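Local coordinates for protein toxin 2A (Paenibacillus larvae, PDB 5URP) that probably acts as a virulence toxin of this bacterium by transferring ADP-ribose onto a target protein, at residues L160-P171 and S212-S223. Numbering follows the deposited sequence.
Sequences LARPVLIELKIP and SQRLKVEARVLS
Lys216 reaches across from its strand to Glu167 in a salt bridge, NZ lying 2.7 Å from Glu167 OE1 and coming in from above the carboxylate plane, 48° out of it. The lysine chain is fully extended, with CG anti to the backbone N (chi1 -168°), and its CE rests on Glu167 CB. The same NZ makes a second salt bridge to OE2 of Glu218, two residues along its own strand, at 3.2 Å, so one ammonium sits between two carboxylates in a Glu167-Lys216-Glu218 network. On the opposite face the contact is greasy: both methyls of Leu168 reach Val221 CG2, CD2 at 3.5 Å, and CD1 also rests on Ala219 CB, while farther back Val164 CG1 packs on Val217 CG2. Farther along, Pro171 CD packs on Val221 CB and its CG on Ser223 CB.

At the start of the strands Arg214 runs CG and CD past Arg162 O, then a bend at chi3 (-71°) turns the guanidinium toward Leu160, whose CD2 lies over one face. A water links NH1 to Val164 O, and NH2 is held by Asn209.

Between the two faces, seven backbone hydrogen bonds join strands 164-170 and 214-221 in parallel register, from Leu215 N to Pro163 O (2.9 Å) through Val221 N to Lys169 O (2.8 Å). The pair lies inside a mixed five-stranded sheet of the ADP-ribosyltransferase domain, its one parallel pairing, flanked by strands 101-107 and 197-207. Its Val164, Ile166 and Leu168 face is buried, whereas the other carries charge at its middle; there Lys216 probably offsets the mutual repulsion of Glu167 and Glu218, as Glu167 OE1 and Glu218 OE2 stay 5.0 Å apart.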
ATOM      1  N   LEU A 160      11.090  -7.149   5.557  1.00 26.29           N
ATOM      2  CA  LEU A 160      11.685  -7.717   6.761  1.00 27.27           C
ATOM      3  C   LEU A 160      12.328  -6.642   7.626  1.00 30.25           C
ATOM      4  O   LEU A 160      12.355  -6.771   8.849  1.00 35.93           O
ATOM      5  CB  LEU A 160      12.730  -8.771   6.387  1.00 28.92           C
ATOM      6  CG  LEU A 160      12.141 -10.007   5.720  1.00 30.92           C
ATOM      7  CD1 LEU A 160      13.258 -10.800   5.054  1.00 32.20           C
ATOM      8  CD2 LEU A 160      11.425 -10.837   6.767  1.00 32.52           C
ATOM      9  N   ALA A 161      12.822  -5.578   7.022  1.00 26.86           N
ATOM     10  CA  ALA A 161      13.517  -4.530   7.754  1.00 33.25           C
ATOM     11  C   ALA A 161      12.593  -3.418   8.217  1.00 33.62           C
ATOM     12  O   ALA A 161      13.078  -2.417   8.750  1.00 35.29           O
ATOM     13  CB  ALA A 161      14.626  -3.942   6.888  1.00 37.12           C
ATOM     14  N   ARG A 162      11.277  -3.553   8.013  1.00 28.02           N
ATOM     15  CA  ARG A 162      10.359  -2.515   8.425  0.52 27.92           C
ATOM     16  C   ARG A 162       9.595  -2.942   9.679  1.00 28.11           C
ATOM     17  O   ARG A 162       9.324  -4.129   9.874  1.00 29.80           O
ATOM     18  CB  ARG A 162       9.405  -2.199   7.269  0.52 27.48           C
ATOM     19  CG  ARG A 162      10.195  -1.616   6.104  0.52 33.42           C
ATOM     20  CD  ARG A 162       9.349  -1.136   4.956  0.52 40.06           C
ATOM     21  NE  ARG A 162      10.210  -0.722   3.846  0.52 42.01           N
ATOM     22  CZ  ARG A 162       9.791  -0.521   2.603  0.52 35.13           C
ATOM     23  NH1 ARG A 162      10.648  -0.153   1.661  0.52 40.43           N
ATOM     24  NH2 ARG A 162       8.519  -0.677   2.299  0.52 29.52           N
ATOM     25  N   PRO A 163       9.241  -2.008  10.569  1.00 25.50           N
ATOM     26  CA  PRO A 163       8.659  -2.430  11.857  1.00 24.51           C
ATOM     27  C   PRO A 163       7.197  -2.818  11.813  1.00 23.97           C
ATOM     28  O   PRO A 163       6.745  -3.491  12.748  1.00 26.06           O
ATOM     29  CB  PRO A 163       8.852  -1.205  12.761  1.00 28.24           C
ATOM     30  CG  PRO A 163       9.034  -0.073  11.872  1.00 28.74           C
ATOM     31  CD  PRO A 163       9.625  -0.589  10.583  1.00 27.62           C
ATOM     32  N   VAL A 164       6.462  -2.397  10.791  1.00 22.49           N
ATOM     33  CA  VAL A 164       5.049  -2.725  10.627  1.00 23.30           C
ATOM     34  C   VAL A 164       4.853  -3.438   9.293  1.00 22.60           C
ATOM     35  O   VAL A 164       5.352  -2.983   8.255  1.00 22.64           O
ATOM     36  CB  VAL A 164       4.158  -1.474  10.690  1.00 22.55           C
ATOM     37  CG1 VAL A 164       2.712  -1.868  10.453  1.00 23.35           C
ATOM     38  CG2 VAL A 164       4.350  -0.732  12.022  1.00 25.11           C
ATOM     39  N   LEU A 165       4.100  -4.541   9.320  1.00 21.68           N
ATOM     40  CA  LEU A 165       3.704  -5.276   8.124  1.00 20.29           C
ATOM     41  C   LEU A 165       2.188  -5.239   8.051  1.00 21.60           C
ATOM     42  O   LEU A 165       1.532  -5.746   8.954  1.00 23.32           O
ATOM     43  CB  LEU A 165       4.163  -6.731   8.171  1.00 21.74           C
ATOM     44  CG  LEU A 165       3.765  -7.623   6.992  1.00 21.73           C
ATOM     45  CD1 LEU A 165       4.335  -7.103   5.682  1.00 21.65           C
ATOM     46  CD2 LEU A 165       4.196  -9.064   7.243  1.00 23.55           C
ATOM     47  N   ILE A 166       1.658  -4.696   6.973  1.00 21.19           N
ATOM     48  CA  ILE A 166       0.212  -4.678   6.749  1.00 21.54           C
ATOM     49  C   ILE A 166      -0.100  -5.759   5.738  1.00 23.24           C
ATOM     50  O   ILE A 166       0.530  -5.817   4.668  1.00 22.79           O
ATOM     51  CB  ILE A 166      -0.276  -3.324   6.219  1.00 22.27           C
ATOM     52  CG1 ILE A 166       0.176  -2.152   7.086  1.00 24.36           C
ATOM     53  CG2 ILE A 166      -1.818  -3.366   6.079  1.00 24.22           C
ATOM     54  CD1 ILE A 166      -0.161  -0.775   6.458  1.00 27.74           C
ATOM     55  N   GLU A 167      -1.059  -6.615   6.072  1.00 20.99           N
ATOM     56  CA  GLU A 167      -1.639  -7.589   5.153  1.00 21.00           C
ATOM     57  C   GLU A 167      -3.053  -7.087   4.850  1.00 21.42           C
ATOM     58  O   GLU A 167      -3.898  -7.043   5.747  1.00 23.16           O
ATOM     59  CB  GLU A 167      -1.656  -8.985   5.768  1.00 24.80           C
ATOM     60  CG  GLU A 167      -2.303 -10.049   4.921  1.00 28.66           C
ATOM     61  CD  GLU A 167      -2.092 -11.462   5.468  1.00 39.91           C
ATOM     62  OE1 GLU A 167      -0.992 -11.764   5.990  1.00 40.23           O
ATOM     63  OE2 GLU A 167      -3.017 -12.279   5.342  1.00 43.98           O
ATOM     64  N   LEU A 168      -3.302  -6.696   3.605  1.00 21.46           N
ATOM     65  CA  LEU A 168      -4.523  -5.970   3.255  1.00 22.17           C
ATOM     66  C   LEU A 168      -5.329  -6.769   2.251  1.00 23.74           C
ATOM     67  O   LEU A 168      -4.811  -7.172   1.212  1.00 22.96           O
ATOM     68  CB  LEU A 168      -4.135  -4.601   2.687  1.00 23.04           C
ATOM     69  CG  LEU A 168      -5.222  -3.651   2.290  1.00 26.63           C
ATOM     70  CD1 LEU A 168      -5.880  -3.147   3.555  1.00 29.61           C
ATOM     71  CD2 LEU A 168      -4.593  -2.516   1.515  1.00 25.96           C
ATOM     72  N   LYS A 169      -6.619  -6.975   2.530  1.00 23.03           N
ATOM     73  CA  LYS A 169      -7.482  -7.676   1.596  1.00 23.08           C
ATOM     74  C   LYS A 169      -8.198  -6.638   0.747  1.00 26.08           C
ATOM     75  O   LYS A 169      -8.758  -5.690   1.293  1.00 25.68           O
ATOM     76  CB  LYS A 169      -8.500  -8.542   2.340  1.00 26.86           C
ATOM     77  CG  LYS A 169      -7.866  -9.573   3.256  1.00 35.59           C
ATOM     78  CD  LYS A 169      -8.884 -10.237   4.164  1.00 65.74           C
ATOM     79  CE  LYS A 169      -8.229 -11.226   5.113  1.00100.58           C
ATOM     80  NZ  LYS A 169      -9.184 -11.753   6.126  1.00119.03           N
ATOM     81  N   ILE A 170      -8.131  -6.783  -0.572  1.00 22.99           N
ATOM     82  CA  ILE A 170      -8.810  -5.885  -1.506  1.00 23.62           C
ATOM     83  C   ILE A 170      -9.971  -6.670  -2.108  1.00 24.56           C
ATOM     84  O   ILE A 170      -9.740  -7.733  -2.694  1.00 24.47           O
ATOM     85  CB  ILE A 170      -7.898  -5.379  -2.640  1.00 23.12           C
ATOM     86  CG1 ILE A 170      -6.602  -4.780  -2.138  1.00 21.91           C
ATOM     87  CG2 ILE A 170      -8.612  -4.299  -3.440  1.00 25.17           C
ATOM     88  CD1 ILE A 170      -5.624  -4.576  -3.274  1.00 24.15           C
ATOM     89  N   PRO A 171     -11.212  -6.185  -2.024  1.00 26.56           N
ATOM     90  CA  PRO A 171     -12.340  -6.969  -2.533  1.00 26.83           C
ATOM     91  C   PRO A 171     -12.441  -6.965  -4.048  1.00 26.29           C
ATOM     92  O   PRO A 171     -12.041  -6.018  -4.727  1.00 26.05           O
ATOM     93  CB  PRO A 171     -13.558  -6.267  -1.922  1.00 29.53           C
ATOM     94  CG  PRO A 171     -13.119  -4.862  -1.671  1.00 28.55           C
ATOM     95  CD  PRO A 171     -11.644  -4.984  -1.283  1.00 27.77           C
ATOM     96  N   SER A 212      14.060  -9.684  13.433  1.00 33.56           N
ATOM     97  CA  SER A 212      13.494  -8.589  14.204  1.00 34.32           C
ATOM     98  C   SER A 212      11.988  -8.767  14.289  1.00 32.32           C
ATOM     99  O   SER A 212      11.343  -9.135  13.306  1.00 32.36           O
ATOM    100  CB  SER A 212      13.799  -7.224  13.587  1.00 40.21           C
ATOM    101  OG  SER A 212      13.125  -7.074  12.356  1.00 50.99           O
ATOM    102  N   GLN A 213      11.449  -8.488  15.463  1.00 31.54           N
ATOM    103  CA  GLN A 213      10.008  -8.535  15.659  1.00 30.10           C
ATOM    104  C   GLN A 213       9.345  -7.366  14.947  1.00 31.81           C
ATOM    105  O   GLN A 213       9.946  -6.310  14.724  1.00 30.64           O
ATOM    106  CB  GLN A 213       9.664  -8.504  17.151  1.00 32.24           C
ATOM    107  CG  GLN A 213      10.270  -9.657  17.931  1.00 37.03           C
ATOM    108  CD  GLN A 213       9.876  -9.675  19.388  1.00 40.43           C
ATOM    109  OE1 GLN A 213       9.270  -8.728  19.908  1.00 38.94           O
ATOM    110  NE2 GLN A 213      10.246 -10.753  20.076  1.00 38.06           N
ATOM    111  N   ARG A 214       8.081  -7.569  14.593  1.00 26.26           N
ATOM    112  CA  ARG A 214       7.309  -6.556  13.904  1.00 25.43           C
ATOM    113  C   ARG A 214       5.882  -6.563  14.425  1.00 26.44           C
ATOM    114  O   ARG A 214       5.426  -7.514  15.060  1.00 25.61           O
ATOM    115  CB  ARG A 214       7.270  -6.783  12.380  1.00 26.17           C
ATOM    116  CG  ARG A 214       8.626  -6.688  11.704  1.00 28.64           C
ATOM    117  CD  ARG A 214       8.554  -7.092  10.256  1.00 28.70           C
ATOM    118  NE  ARG A 214       8.336  -8.523  10.083  1.00 26.82           N
ATOM    119  CZ  ARG A 214       8.077  -9.086   8.909  1.00 25.81           C
ATOM    120  NH1 ARG A 214       7.981  -8.333   7.818  1.00 24.06           N
ATOM    121  NH2 ARG A 214       7.911 -10.400   8.826  1.00 24.23           N
ATOM    122  N   LEU A 215       5.186  -5.474  14.157  1.00 25.20           N
ATOM    123  CA  LEU A 215       3.754  -5.418  14.383  1.00 27.07           C
ATOM    124  C   LEU A 215       3.049  -5.758  13.077  1.00 25.60           C
ATOM    125  O   LEU A 215       3.276  -5.092  12.065  1.00 28.13           O
ATOM    126  CB  LEU A 215       3.344  -4.029  14.863  1.00 27.70           C
ATOM    127  CG  LEU A 215       2.074  -3.910  15.659  1.00 33.03           C
ATOM    128  CD1 LEU A 215       2.236  -4.569  17.036  1.00 30.02           C
ATOM    129  CD2 LEU A 215       1.815  -2.431  15.779  1.00 35.94           C
ATOM    130  N   LYS A 216       2.183  -6.767  13.108  1.00 23.11           N
ATOM    131  CA  LYS A 216       1.432  -7.190  11.943  1.00 22.41           C
ATOM    132  C   LYS A 216       0.012  -6.660  12.046  1.00 23.71           C
ATOM    133  O   LYS A 216      -0.642  -6.859  13.070  1.00 24.95           O
ATOM    134  CB  LYS A 216       1.389  -8.710  11.798  1.00 24.67           C
ATOM    135  CG  LYS A 216       0.853  -9.073  10.401  1.00 25.36           C
ATOM    136  CD  LYS A 216       0.700 -10.539  10.154  1.00 34.57           C
ATOM    137  CE  LYS A 216       0.060 -10.760   8.760  1.00 36.79           C
ATOM    138  NZ  LYS A 216      -0.352 -12.171   8.574  1.00 48.48           N
ATOM    139  N   VAL A 217      -0.444  -6.004  10.985  1.00 23.11           N
ATOM    140  CA  VAL A 217      -1.771  -5.399  10.906  1.00 22.40           C
ATOM    141  C   VAL A 217      -2.523  -6.135   9.810  1.00 22.64           C
ATOM    142  O   VAL A 217      -2.070  -6.159   8.665  1.00 24.79           O
ATOM    143  CB  VAL A 217      -1.677  -3.908  10.576  1.00 23.20           C
ATOM    144  CG1 VAL A 217      -3.083  -3.292  10.399  1.00 23.75           C
ATOM    145  CG2 VAL A 217      -0.847  -3.194  11.661  1.00 25.40           C
ATOM    146  N   GLU A 218      -3.652  -6.740  10.150  1.00 23.47           N
ATOM    147  CA  GLU A 218      -4.480  -7.424   9.164  1.00 26.92           C
ATOM    148  C   GLU A 218      -5.702  -6.544   8.944  1.00 24.56           C
ATOM    149  O   GLU A 218      -6.394  -6.214   9.905  1.00 24.21           O
ATOM    150  CB  GLU A 218      -4.856  -8.836   9.623  1.00 26.67           C
ATOM    151  CG  GLU A 218      -3.614  -9.703   9.669  1.00 28.87           C
ATOM    152  CD  GLU A 218      -3.756 -10.998  10.428  1.00 39.83           C
ATOM    153  OE1 GLU A 218      -4.879 -11.389  10.766  1.00 42.81           O
ATOM    154  OE2 GLU A 218      -2.702 -11.645  10.658  1.00 47.01           O
ATOM    155  N   ALA A 219      -5.925  -6.146   7.701  1.00 22.57           N
ATOM    156  CA  ALA A 219      -6.949  -5.148   7.398  1.00 22.43           C
ATOM    157  C   ALA A 219      -7.640  -5.474   6.083  1.00 24.77           C
ATOM    158  O   ALA A 219      -7.159  -6.268   5.271  1.00 23.72           O
ATOM    159  CB  ALA A 219      -6.358  -3.747   7.314  1.00 23.00           C
ATOM    160  N   ARG A 220      -8.791  -4.823   5.892  1.00 25.75           N
ATOM    161  CA  ARG A 220      -9.631  -4.953   4.709  1.00 28.13           C
ATOM    162  C   ARG A 220      -9.859  -3.582   4.099  1.00 26.79           C
ATOM    163  O   ARG A 220     -10.282  -2.667   4.809  1.00 25.30           O
ATOM    164  CB  ARG A 220     -11.028  -5.487   5.053  1.00 32.45           C
ATOM    165  CG  ARG A 220     -11.168  -6.899   5.476  1.00 41.05           C
ATOM    166  CD  ARG A 220     -12.667  -7.116   5.788  1.00 38.89           C
ATOM    167  NE  ARG A 220     -12.986  -6.879   7.198  1.00 36.49           N
ATOM    168  CZ  ARG A 220     -14.184  -6.534   7.672  1.00 40.01           C
ATOM    169  NH1 ARG A 220     -15.227  -6.359   6.871  1.00 35.88           N
ATOM    170  NH2 ARG A 220     -14.347  -6.367   8.982  1.00 41.86           N
ATOM    171  N   VAL A 221      -9.662  -3.469   2.783  1.00 24.93           N
ATOM    172  CA  VAL A 221     -10.119  -2.296   2.058  1.00 26.93           C
ATOM    173  C   VAL A 221     -11.631  -2.341   1.980  1.00 29.67           C
ATOM    174  O   VAL A 221     -12.232  -3.379   1.670  1.00 27.57           O
ATOM    175  CB  VAL A 221      -9.515  -2.234   0.647  1.00 27.64           C
ATOM    176  CG1 VAL A 221     -10.111  -1.046  -0.148  1.00 29.70           C
ATOM    177  CG2 VAL A 221      -8.024  -2.124   0.709  1.00 27.83           C
ATOM    178  N   LEU A 222     -12.250  -1.210   2.253  1.00 29.57           N
ATOM    179  CA  LEU A 222     -13.671  -1.040   2.072  1.00 28.43           C
ATOM    180  C   LEU A 222     -13.870  -0.315   0.745  1.00 34.76           C
ATOM    181  O   LEU A 222     -13.381   0.807   0.562  1.00 34.89           O
ATOM    182  CB  LEU A 222     -14.275  -0.267   3.238  1.00 32.17           C
ATOM    183  CG  LEU A 222     -13.946  -0.883   4.614  1.00 38.80           C
ATOM    184  CD1 LEU A 222     -14.674  -0.071   5.570  1.00 53.00           C
ATOM    185  CD2 LEU A 222     -14.370  -2.351   4.778  1.00 36.32           C
ATOM    186  N   SER A 223     -14.611  -0.942  -0.162  1.00 33.29           N
ATOM    187  CA  SER A 223     -14.726  -0.411  -1.529  1.00 50.84           C
ATOM    188  C   SER A 223     -16.188  -0.120  -1.889  1.00 45.51           C
ATOM    189  O   SER A 223     -17.092  -0.556  -1.176  1.00 58.93           O
ATOM    190  CB  SER A 223     -14.129  -1.389  -2.543  1.00 71.95           C
ATOM    191  OG  SER A 223     -14.270  -0.894  -3.863  1.00 83.00           O
TER
HETATM  192  O   HOH W   1       7.134  -5.219   7.265  1.00 39.61           O